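Local coordinates for protein TatD-related deoxyribonuclease (Thermotoga maritima, PDB 1J6O) that probably acts as a metal-dependent DNA nuclease that hydrolyses ester bonds, at residues G105-R110 / V137-D142; H76-V81 / E116-V121; L218-F223 / P230-Y235. All coordinates share one frame; numbering follows the deposited sequence.

Contact 1 (G105-R110 / V137-D142)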
loop_
_atom_site.group_PDB
_atom_site.type_symbol
_atom_site.label_atom_id
_atom_site.label_comp_id
_atom_site.label_asym_id
_atom_site.label_seq_id
_atom_site.Cartn_x
_atom_site.Cartn_y
_atom_site.Cartn_z
ATOM N N GLY A 105 -9.118 2.733 -5.829
ATOM C CA GLY A 105 -8.642 2.324 -7.134
ATOM C C GLY A 105 -9.723 1.637 -7.928
ATOM O O GLY A 105 -10.907 1.958 -7.777
ATOM N N LEU A 106 -9.307 0.677 -8.750
ATOM C CA LEU A 106 -10.215 -0.078 -9.600
ATOM C C LEU A 106 -9.886 -1.559 -9.593
ATOM O O LEU A 106 -8.710 -1.945 -9.609
ATOM C CB LEU A 106 -10.069 0.389 -11.057
ATOM C CG LEU A 106 -10.211 1.858 -11.405
ATOM C CD1 LEU A 106 -9.913 2.057 -12.903
ATOM C CD2 LEU A 106 -11.632 2.307 -11.049
ATOM N N ASP A 107 -10.922 -2.387 -9.571
ATOM C CA ASP A 107 -10.744 -3.835 -9.592
ATOM C C ASP A 107 -11.755 -4.343 -10.626
ATOM O O ASP A 107 -12.943 -4.469 -10.331
ATOM C CB ASP A 107 -11.018 -4.493 -8.234
ATOM C CG ASP A 107 -10.868 -6.017 -8.296
ATOM O OD1 ASP A 107 -10.950 -6.581 -9.402
ATOM O OD2 ASP A 107 -10.662 -6.670 -7.254
ATOM N N PHE A 108 -11.285 -4.584 -11.846
ATOM C CA PHE A 108 -12.169 -5.072 -12.906
ATOM C C PHE A 108 -12.074 -6.585 -13.025
ATOM O O PHE A 108 -12.528 -7.188 -14.008
ATOM C CB PHE A 108 -11.834 -4.399 -14.241
ATOM C CG PHE A 108 -12.167 -2.936 -14.274
ATOM C CD1 PHE A 108 -12.861 -2.348 -13.220
ATOM C CD2 PHE A 108 -11.808 -2.146 -15.356
ATOM C CE1 PHE A 108 -13.186 -1.000 -13.244
ATOM C CE2 PHE A 108 -12.136 -0.778 -15.391
ATOM C CZ PHE A 108 -12.818 -0.210 -14.340
ATOM N N PHE A 109 -11.453 -7.203 -12.028
ATOM C CA PHE A 109 -11.326 -8.642 -12.045
ATOM C C PHE A 109 -12.532 -9.189 -11.293
ATOM O O PHE A 109 -13.252 -10.017 -11.835
ATOM C CB PHE A 109 -10.031 -9.115 -11.367
ATOM C CG PHE A 109 -9.933 -10.609 -11.253
ATOM C CD1 PHE A 109 -9.719 -11.396 -12.383
ATOM C CD2 PHE A 109 -10.117 -11.235 -10.027
ATOM C CE1 PHE A 109 -9.693 -12.794 -12.291
ATOM C CE2 PHE A 109 -10.096 -12.623 -9.922
ATOM C CZ PHE A 109 -9.885 -13.406 -11.052
ATOM N N ARG A 110 -12.755 -8.717 -10.060
ATOM C CA ARG A 110 -13.886 -9.165 -9.226
ATOM C C ARG A 110 -15.188 -8.450 -9.557
ATOM O O ARG A 110 -16.277 -9.046 -9.493
ATOM C CB ARG A 110 -13.611 -8.948 -7.724
ATOM C CG ARG A 110 -12.670 -9.940 -7.032
ATOM C CD ARG A 110 -13.165 -11.403 -7.004
ATOM N NE ARG A 110 -14.361 -11.668 -6.201
ATOM C CZ ARG A 110 -14.483 -11.420 -4.903
ATOM N NH1 ARG A 110 -13.485 -10.885 -4.218
ATOM N NH2 ARG A 110 -15.603 -11.732 -4.277
ATOM N N VAL A 137 -2.749 5.577 -1.855
ATOM C CA VAL A 137 -2.408 4.170 -1.693
ATOM C C VAL A 137 -3.418 3.606 -2.705
ATOM O O VAL A 137 -4.599 3.484 -2.404
ATOM C CB VAL A 137 -2.700 3.693 -0.255
ATOM C CG1 VAL A 137 -2.726 2.193 -0.184
ATOM C CG2 VAL A 137 -1.614 4.250 0.669
ATOM N N VAL A 138 -2.924 3.262 -3.896
ATOM C CA VAL A 138 -3.755 2.741 -4.988
ATOM C C VAL A 138 -3.788 1.257 -5.221
ATOM O O VAL A 138 -2.763 0.577 -5.220
ATOM C CB VAL A 138 -3.357 3.458 -6.318
ATOM C CG1 VAL A 138 -4.308 3.078 -7.466
ATOM C CG2 VAL A 138 -3.354 4.967 -6.102
ATOM N N HIS A 139 -5.000 0.760 -5.441
ATOM C CA HIS A 139 -5.233 -0.656 -5.688
ATOM C C HIS A 139 -5.677 -0.777 -7.138
ATOM O O HIS A 139 -6.636 -0.127 -7.533
ATOM C CB HIS A 139 -6.361 -1.134 -4.764
ATOM C CG HIS A 139 -6.848 -2.520 -5.059
ATOM N ND1 HIS A 139 -6.344 -3.636 -4.430
ATOM C CD2 HIS A 139 -7.811 -2.967 -5.899
ATOM C CE1 HIS A 139 -6.979 -4.713 -4.861
ATOM N NE2 HIS A 139 -7.875 -4.334 -5.756
ATOM N N ILE A 140 -4.990 -1.597 -7.929
ATOM C CA ILE A 140 -5.381 -1.765 -9.341
ATOM C C ILE A 140 -5.336 -3.251 -9.687
ATOM O O ILE A 140 -4.300 -3.905 -9.503
ATOM C CB ILE A 140 -4.418 -1.055 -10.330
ATOM C CG1 ILE A 140 -4.357 0.451 -10.064
ATOM C CG2 ILE A 140 -4.890 -1.343 -11.776
ATOM C CD1 ILE A 140 -3.327 1.202 -10.923
ATOM N N ARG A 141 -6.456 -3.796 -10.158
ATOM C CA ARG A 141 -6.523 -5.216 -10.532
ATOM C C ARG A 141 -7.135 -5.241 -11.948
ATOM O O ARG A 141 -8.270 -4.821 -12.136
ATOM C CB ARG A 141 -7.403 -5.992 -9.544
ATOM C CG ARG A 141 -7.350 -7.536 -9.650
ATOM C CD ARG A 141 -5.935 -8.095 -9.409
ATOM N NE ARG A 141 -5.117 -7.196 -8.582
ATOM C CZ ARG A 141 -3.831 -7.390 -8.270
ATOM N NH1 ARG A 141 -3.172 -8.469 -8.706
ATOM N NH2 ARG A 141 -3.190 -6.484 -7.526
ATOM N N ASP A 142 -6.359 -5.697 -12.931
ATOM C CA ASP A 142 -6.819 -5.766 -14.325
ATOM C C ASP A 142 -7.489 -4.472 -14.811
ATOM O O ASP A 142 -8.506 -4.498 -15.518
ATOM C CB ASP A 142 -7.779 -6.946 -14.505
ATOM C CG ASP A 142 -7.099 -8.297 -14.281
ATOM O OD1 ASP A 142 -5.859 -8.354 -14.379
ATOM O OD2 ASP A 142 -7.796 -9.303 -14.023
#
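Strands 105-107 and 137-141 run parallel, their short axes 4.7 Å apart at 22°, and share a ladder of three backbone hydrogen bonds that runs on to F108, just beyond the first strand. The amide of L106 gives to H139 O at 3.0 Å, R141 N gives back to L106 O, and F108 N gives to R141 O. G105 comes so close that its CA lies 3.2 Å from H139 O in a CA-H...O contact; a CB would collide with that oxygen, and the backbone conformation would also jam it against the preceding carbonyl O. On the face shared by D107 and R141 the carboxylate leans against aliphatic carbon, OD1 of D107 lying 3.6 Å from R141 CB. CG of D107 is anti to its own backbone N (chi1 178°), and OD1 is gripped by two amides further along the chain: F109 N at 2.7 Å, nearly in line with the C-O bond, and R110 N from above the carboxylate plane. This Asx turn holds the chain where the strand ends and brings F109 CB to 3.6 Å from R141 CG. Beside it F109 CD1 lies 3.3 Å from D142 OD2, ring and carboxylate planes 76° apart. H139, predicted to bind a divalent metal together with H164, turns the edge of its ring to D107 OD2, and E103 and H164 lie close to its side chain. The unit is the beta-alpha-beta crossover of a TIM barrel, strand 98-107 to helix 115-132 to strand 136-141: L106 packs on that helix and on helix 144-153, I140 meets helix 144-153 too, and strand 161-163 continues the sheet beyond V138.

Contact 2 (H76-V81 / E116-V121)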
loop_
_atom_site.group_PDB
_atom_site.type_symbol
_atom_site.label_atom_id
_atom_site.label_comp_id
_atom_site.label_asym_id
_atom_site.label_seq_id
_atom_site.Cartn_x
_atom_site.Cartn_y
_atom_site.Cartn_z
ATOM N N HIS A 76 -14.270 -2.399 -4.226
ATOM C CA HIS A 76 -15.328 -3.370 -3.992
ATOM C C HIS A 76 -16.472 -2.697 -3.247
ATOM O O HIS A 76 -17.638 -2.969 -3.516
ATOM C CB HIS A 76 -14.818 -4.575 -3.175
ATOM C CG HIS A 76 -13.860 -5.459 -3.915
ATOM N ND1 HIS A 76 -13.445 -5.445 -5.204
ATOM C CD2 HIS A 76 -13.202 -6.515 -3.313
ATOM C CE1 HIS A 76 -12.551 -6.477 -5.355
ATOM N NE2 HIS A 76 -12.420 -7.105 -4.198
ATOM N N ASP A 77 -16.131 -1.787 -2.342
ATOM C CA ASP A 77 -17.121 -1.082 -1.553
ATOM C C ASP A 77 -17.656 0.205 -2.207
ATOM O O ASP A 77 -18.389 0.954 -1.559
ATOM C CB ASP A 77 -16.517 -0.713 -0.166
ATOM C CG ASP A 77 -15.778 -1.895 0.554
ATOM O OD1 ASP A 77 -14.719 -2.388 0.069
ATOM O OD2 ASP A 77 -16.229 -2.308 1.651
ATOM N N ALA A 78 -17.323 0.468 -3.472
ATOM C CA ALA A 78 -17.784 1.699 -4.141
ATOM C C ALA A 78 -19.292 1.952 -4.256
ATOM O O ALA A 78 -19.740 3.097 -4.175
ATOM C CB ALA A 78 -17.133 1.816 -5.551
ATOM N N LYS A 79 -20.066 0.898 -4.473
ATOM C CA LYS A 79 -21.509 1.041 -4.600
ATOM C C LYS A 79 -22.157 1.278 -3.251
ATOM O O LYS A 79 -23.339 1.582 -3.200
ATOM C CB LYS A 79 -22.133 -0.207 -5.254
ATOM C CG LYS A 79 -22.036 -1.487 -4.423
ATOM C CD LYS A 79 -22.551 -2.688 -5.239
ATOM C CE LYS A 79 -22.112 -4.024 -4.644
ATOM N NZ LYS A 79 -22.559 -4.199 -3.234
ATOM N N GLU A 80 -21.379 1.133 -2.177
ATOM C CA GLU A 80 -21.860 1.320 -0.796
ATOM C C GLU A 80 -21.586 2.679 -0.137
ATOM O O GLU A 80 -22.057 2.943 0.978
ATOM C CB GLU A 80 -21.256 0.239 0.119
ATOM C CG GLU A 80 -21.287 -1.183 -0.430
ATOM C CD GLU A 80 -22.695 -1.713 -0.649
ATOM O OE1 GLU A 80 -23.682 -0.970 -0.393
ATOM O OE2 GLU A 80 -22.810 -2.883 -1.081
ATOM N N VAL A 81 -20.844 3.555 -0.801
ATOM C CA VAL A 81 -20.569 4.842 -0.169
ATOM C C VAL A 81 -21.763 5.764 0.061
ATOM O O VAL A 81 -22.632 5.924 -0.801
ATOM C CB VAL A 81 -19.483 5.656 -0.952
ATOM C CG1 VAL A 81 -18.186 4.847 -1.046
ATOM C CG2 VAL A 81 -20.004 6.023 -2.339
ATOM N N GLU A 116 -18.342 2.012 -13.718
ATOM C CA GLU A 116 -18.492 3.465 -13.618
ATOM C C GLU A 116 -18.621 3.992 -12.186
ATOM O O GLU A 116 -18.215 5.122 -11.886
ATOM C CB GLU A 116 -19.666 3.932 -14.495
ATOM C CG GLU A 116 -19.387 3.769 -15.993
ATOM C CD GLU A 116 -18.082 4.443 -16.431
ATOM O OE1 GLU A 116 -17.869 5.628 -16.062
ATOM O OE2 GLU A 116 -17.276 3.785 -17.147
ATOM N N VAL A 117 -19.174 3.166 -11.303
ATOM C CA VAL A 117 -19.357 3.520 -9.894
ATOM C C VAL A 117 -17.937 3.497 -9.283
ATOM O O VAL A 117 -17.583 4.347 -8.483
ATOM C CB VAL A 117 -20.307 2.469 -9.225
ATOM C CG1 VAL A 117 -20.287 2.607 -7.723
ATOM C CG2 VAL A 117 -21.770 2.664 -9.768
ATOM N N GLN A 118 -17.129 2.506 -9.644
ATOM C CA GLN A 118 -15.750 2.433 -9.108
ATOM C C GLN A 118 -14.981 3.676 -9.545
ATOM O O GLN A 118 -14.271 4.315 -8.759
ATOM C CB GLN A 118 -15.014 1.215 -9.666
ATOM C CG GLN A 118 -15.480 -0.116 -9.092
ATOM C CD GLN A 118 -14.598 -1.228 -9.554
ATOM O OE1 GLN A 118 -13.371 -1.068 -9.625
ATOM N NE2 GLN A 118 -15.201 -2.381 -9.869
ATOM N N LYS A 119 -15.095 3.991 -10.832
ATOM C CA LYS A 119 -14.413 5.157 -11.375
ATOM C C LYS A 119 -14.772 6.449 -10.656
ATOM O O LYS A 119 -13.879 7.213 -10.322
ATOM C CB LYS A 119 -14.723 5.323 -12.863
ATOM C CG LYS A 119 -14.002 4.357 -13.739
ATOM C CD LYS A 119 -14.473 4.571 -15.174
ATOM C CE LYS A 119 -13.676 3.798 -16.188
ATOM N NZ LYS A 119 -14.172 4.189 -17.564
ATOM N N ARG A 120 -16.055 6.698 -10.381
ATOM C CA ARG A 120 -16.379 7.949 -9.707
ATOM C C ARG A 120 -15.846 8.034 -8.278
ATOM O O ARG A 120 -15.371 9.086 -7.848
ATOM C CB ARG A 120 -17.893 8.230 -9.731
ATOM C CG ARG A 120 -18.720 7.465 -8.732
ATOM C CD ARG A 120 -19.954 8.264 -8.284
ATOM N NE ARG A 120 -19.973 8.340 -6.821
ATOM C CZ ARG A 120 -20.203 9.450 -6.117
ATOM N NH1 ARG A 120 -20.457 10.605 -6.735
ATOM N NH2 ARG A 120 -20.125 9.412 -4.794
ATOM N N VAL A 121 -15.934 6.925 -7.553
ATOM C CA VAL A 121 -15.462 6.852 -6.162
ATOM C C VAL A 121 -13.936 7.017 -6.107
ATOM O O VAL A 121 -13.399 7.639 -5.174
ATOM C CB VAL A 121 -15.899 5.502 -5.532
ATOM C CG1 VAL A 121 -15.192 5.254 -4.196
ATOM C CG2 VAL A 121 -17.435 5.510 -5.324
#
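A78 sets its methyl against helix 115-132 in a small apolar contact between two parts of the TIM barrel, the loop after strand 67-71 and the helix that follows strand 98-107. The A78 CB-bearing bond points at the helix, and CB is met by residues one turn apart: V121 CG2 lies 3.7 Å from A78 CB, and V117 CG1 stands 3.9 Å from the same carbon. Between them Q118 offers its backbone, its CA 3.9 Å from A78 CB. The two valines have the same first torsion, CG1 anti to the backbone N (chi1 168° in each), yet they use different branches. V117 applies CG1, which also reaches the backbone of A78 and K79, whereas V121 applies CG2, which touches A78 O at 3.5 Å. A little further along the loop V81 reaches toward V121 tip to tip, methyl to methyl, with CG2 of each 4.0 Å apart. No hydrogen bond crosses between the two segments, although S113, just before the helix, binds both: its OG is hydrogen-bonded to H76 O and K79 N, and its O accepts from Q118 NE2. F85 of helix 85-92 packs against both R120 and V121. The polar end of R120 is engaged beyond this contact, in a salt bridge with E124. The side chains of V81 and R120 run antiparallel alongside each other, and V81 CG2 lies at the edge of the guanidinium, near its plane and 4.2 Å from R120 NH2.

Contact 3 (L218-F223 / P230-Y235)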
loop_
_atom_site.group_PDB
_atom_site.type_symbol
_atom_site.label_atom_id
_atom_site.label_comp_id
_atom_site.label_asym_id
_atom_site.label_seq_id
_atom_site.Cartn_x
_atom_site.Cartn_y
_atom_site.Cartn_z
ATOM N N LEU A 218 -1.870 -12.726 1.080
ATOM C CA LEU A 218 -0.678 -13.078 0.327
ATOM C C LEU A 218 0.659 -13.243 1.026
ATOM O O LEU A 218 1.598 -12.442 0.826
ATOM C CB LEU A 218 -0.506 -12.004 -0.737
ATOM C CG LEU A 218 -1.756 -11.679 -1.556
ATOM C CD1 LEU A 218 -1.583 -10.351 -2.335
ATOM C CD2 LEU A 218 -1.998 -12.823 -2.511
ATOM N N PRO A 219 0.806 -14.300 1.817
ATOM C CA PRO A 219 2.018 -14.607 2.576
ATOM C C PRO A 219 3.135 -14.990 1.615
ATOM O O PRO A 219 2.848 -15.404 0.490
ATOM C CB PRO A 219 1.562 -15.753 3.440
ATOM C CG PRO A 219 0.500 -16.477 2.556
ATOM C CD PRO A 219 -0.261 -15.286 2.058
ATOM N N PRO A 220 4.410 -14.770 2.005
ATOM C CA PRO A 220 5.490 -15.151 1.086
ATOM C C PRO A 220 5.596 -16.676 1.052
ATOM O O PRO A 220 5.115 -17.364 1.967
ATOM C CB PRO A 220 6.736 -14.466 1.670
ATOM C CG PRO A 220 6.418 -14.290 3.106
ATOM C CD PRO A 220 4.931 -13.972 3.134
ATOM N N GLN A 221 6.230 -17.181 -0.004
ATOM C CA GLN A 221 6.420 -18.619 -0.236
ATOM C C GLN A 221 6.564 -19.589 0.927
ATOM O O GLN A 221 5.805 -20.565 1.022
ATOM C CB GLN A 221 7.585 -18.841 -1.191
ATOM C CG GLN A 221 7.591 -20.236 -1.783
ATOM C CD GLN A 221 6.258 -20.607 -2.402
ATOM O OE1 GLN A 221 5.490 -19.744 -2.817
ATOM N NE2 GLN A 221 5.987 -21.903 -2.485
ATOM N N PRO A 222 7.537 -19.361 1.819
ATOM C CA PRO A 222 7.658 -20.313 2.923
ATOM C C PRO A 222 6.441 -20.409 3.821
ATOM O O PRO A 222 6.362 -21.312 4.652
ATOM C CB PRO A 222 8.891 -19.827 3.681
ATOM C CG PRO A 222 8.925 -18.371 3.393
ATOM C CD PRO A 222 8.516 -18.267 1.944
ATOM N N PHE A 223 5.487 -19.500 3.649
ATOM C CA PHE A 223 4.295 -19.530 4.479
ATOM C C PHE A 223 2.983 -19.572 3.716
ATOM O O PHE A 223 1.991 -19.035 4.187
ATOM C CB PHE A 223 4.293 -18.316 5.404
ATOM C CG PHE A 223 5.346 -18.373 6.465
ATOM C CD1 PHE A 223 5.167 -19.160 7.601
ATOM C CD2 PHE A 223 6.545 -17.687 6.298
ATOM C CE1 PHE A 223 6.175 -19.267 8.561
ATOM C CE2 PHE A 223 7.553 -17.787 7.242
ATOM C CZ PHE A 223 7.372 -18.577 8.377
ATOM N N PRO A 230 3.641 -8.607 9.166
ATOM C CA PRO A 230 4.835 -7.796 8.917
ATOM C C PRO A 230 6.198 -8.438 9.024
ATOM O O PRO A 230 7.039 -8.188 8.169
ATOM C CB PRO A 230 4.677 -6.627 9.886
ATOM C CG PRO A 230 3.181 -6.436 9.886
ATOM C CD PRO A 230 2.718 -7.881 10.055
ATOM N N LYS A 231 6.435 -9.262 10.041
ATOM C CA LYS A 231 7.761 -9.872 10.146
ATOM C C LYS A 231 8.132 -10.789 8.980
ATOM O O LYS A 231 9.307 -11.119 8.812
ATOM C CB LYS A 231 7.896 -10.640 11.455
ATOM C CG LYS A 231 7.109 -11.923 11.489
ATOM C CD LYS A 231 7.282 -12.618 12.826
ATOM C CE LYS A 231 6.474 -13.897 12.854
ATOM N NZ LYS A 231 6.529 -14.538 14.200
ATOM N N TYR A 232 7.156 -11.212 8.178
ATOM C CA TYR A 232 7.473 -12.082 7.058
ATOM C C TYR A 232 7.995 -11.264 5.906
ATOM O O TYR A 232 8.310 -11.804 4.856
ATOM C CB TYR A 232 6.260 -12.866 6.568
ATOM C CG TYR A 232 5.720 -13.874 7.559
ATOM C CD1 TYR A 232 6.533 -14.401 8.574
ATOM C CD2 TYR A 232 4.408 -14.316 7.468
ATOM C CE1 TYR A 232 6.031 -15.347 9.468
ATOM C CE2 TYR A 232 3.899 -15.253 8.351
ATOM C CZ TYR A 232 4.712 -15.767 9.345
ATOM O OH TYR A 232 4.212 -16.712 10.209
ATOM N N LEU A 233 8.079 -9.952 6.096
ATOM C CA LEU A 233 8.570 -9.085 5.046
ATOM C C LEU A 233 10.026 -9.449 4.707
ATOM O O LEU A 233 10.491 -9.188 3.594
ATOM C CB LEU A 233 8.464 -7.635 5.518
ATOM C CG LEU A 233 8.226 -6.529 4.508
ATOM C CD1 LEU A 233 7.213 -6.947 3.452
ATOM C CD2 LEU A 233 7.801 -5.276 5.280
ATOM N N LYS A 234 10.739 -10.052 5.664
ATOM C CA LYS A 234 12.139 -10.426 5.416
ATOM C C LYS A 234 12.356 -11.297 4.173
ATOM O O LYS A 234 13.385 -11.191 3.513
ATOM C CB LYS A 234 12.726 -11.142 6.638
ATOM C CG LYS A 234 12.047 -12.443 6.970
ATOM C CD LYS A 234 12.343 -12.873 8.412
ATOM C CE LYS A 234 13.726 -13.448 8.578
ATOM N NZ LYS A 234 14.783 -12.442 8.307
ATOM N N TYR A 235 11.399 -12.166 3.877
ATOM C CA TYR A 235 11.476 -13.054 2.730
ATOM C C TYR A 235 11.320 -12.290 1.448
ATOM O O TYR A 235 11.892 -12.686 0.421
ATOM C CB TYR A 235 10.398 -14.148 2.843
ATOM C CG TYR A 235 10.597 -14.984 4.090
ATOM C CD1 TYR A 235 11.659 -15.877 4.190
ATOM C CD2 TYR A 235 9.782 -14.805 5.205
ATOM C CE1 TYR A 235 11.915 -16.565 5.381
ATOM C CE2 TYR A 235 10.025 -15.479 6.387
ATOM C CZ TYR A 235 11.091 -16.352 6.474
ATOM O OH TYR A 235 11.328 -16.975 7.675
#
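F223 and Y232 hold CG anti to the carbonyl carbon, beside the backbone N (chi1 -69° and -66°), and Y235 does the same; in all three the bond to CB points at the opposing segment, and the rings gather as an aromatic cluster. The cluster joins the loop after strand 209-211, the last strand of the TIM barrel, to the start of helix 233-244 and the 3-10 turn leading into it. F223 and Y232 form a face-to-face stack, centroids 4.0 Å apart and planes at 9°, although the two side chains cross at about a right angle. Y232 CZ sits over the centre of the F223 ring, while F223 CD2 lies over the centre of the Y232 ring. Y235 comes to the edge of the phenylalanine instead, its CE2 in the plane of that ring and 3.5 Å from F223 CE2. An alanine in place of F223 would probably leave one face of Y232 without its stacking partner and that ring freer to turn, and would cost Y235 the contact at its CE2. Prolines complete the loop's side of the contact. P220 fits between the bases of the two tyrosines, its CG 3.7 Å from Y232 CB and its CB 3.9 Å from Y235 CB. The loop is held in a tight turn by F223 N, which gives a hydrogen bond to P220 O. Y235 is clasped between K234 CG, offset toward the rim on one face, and P222 on the other, where a CH-pi contact puts P222 CG over the centre of the ring, 3.8 Å from the Y235 centroid.

From the N terminus, the chain first opens contact 2 at 76-81, in the loop after strand 67-71. It then runs through helix 85-92 and strand 98-107 into 105-110, where contact 1 opens, before helix 115-132 returns at 116-121 to close contact 2. Strand 136-141 closes contact 1, so the two loops cross. They also touch: Q118 OE1 accepts a hydrogen bond from D107 N, tying the helix of the crossover to its first strand. Contact 3 follows in series, a short closure between the loop after strand 209-211 and helix 233-244, with its centre about 31 Å from that of contact 2, on the opposite side of the chain's centre.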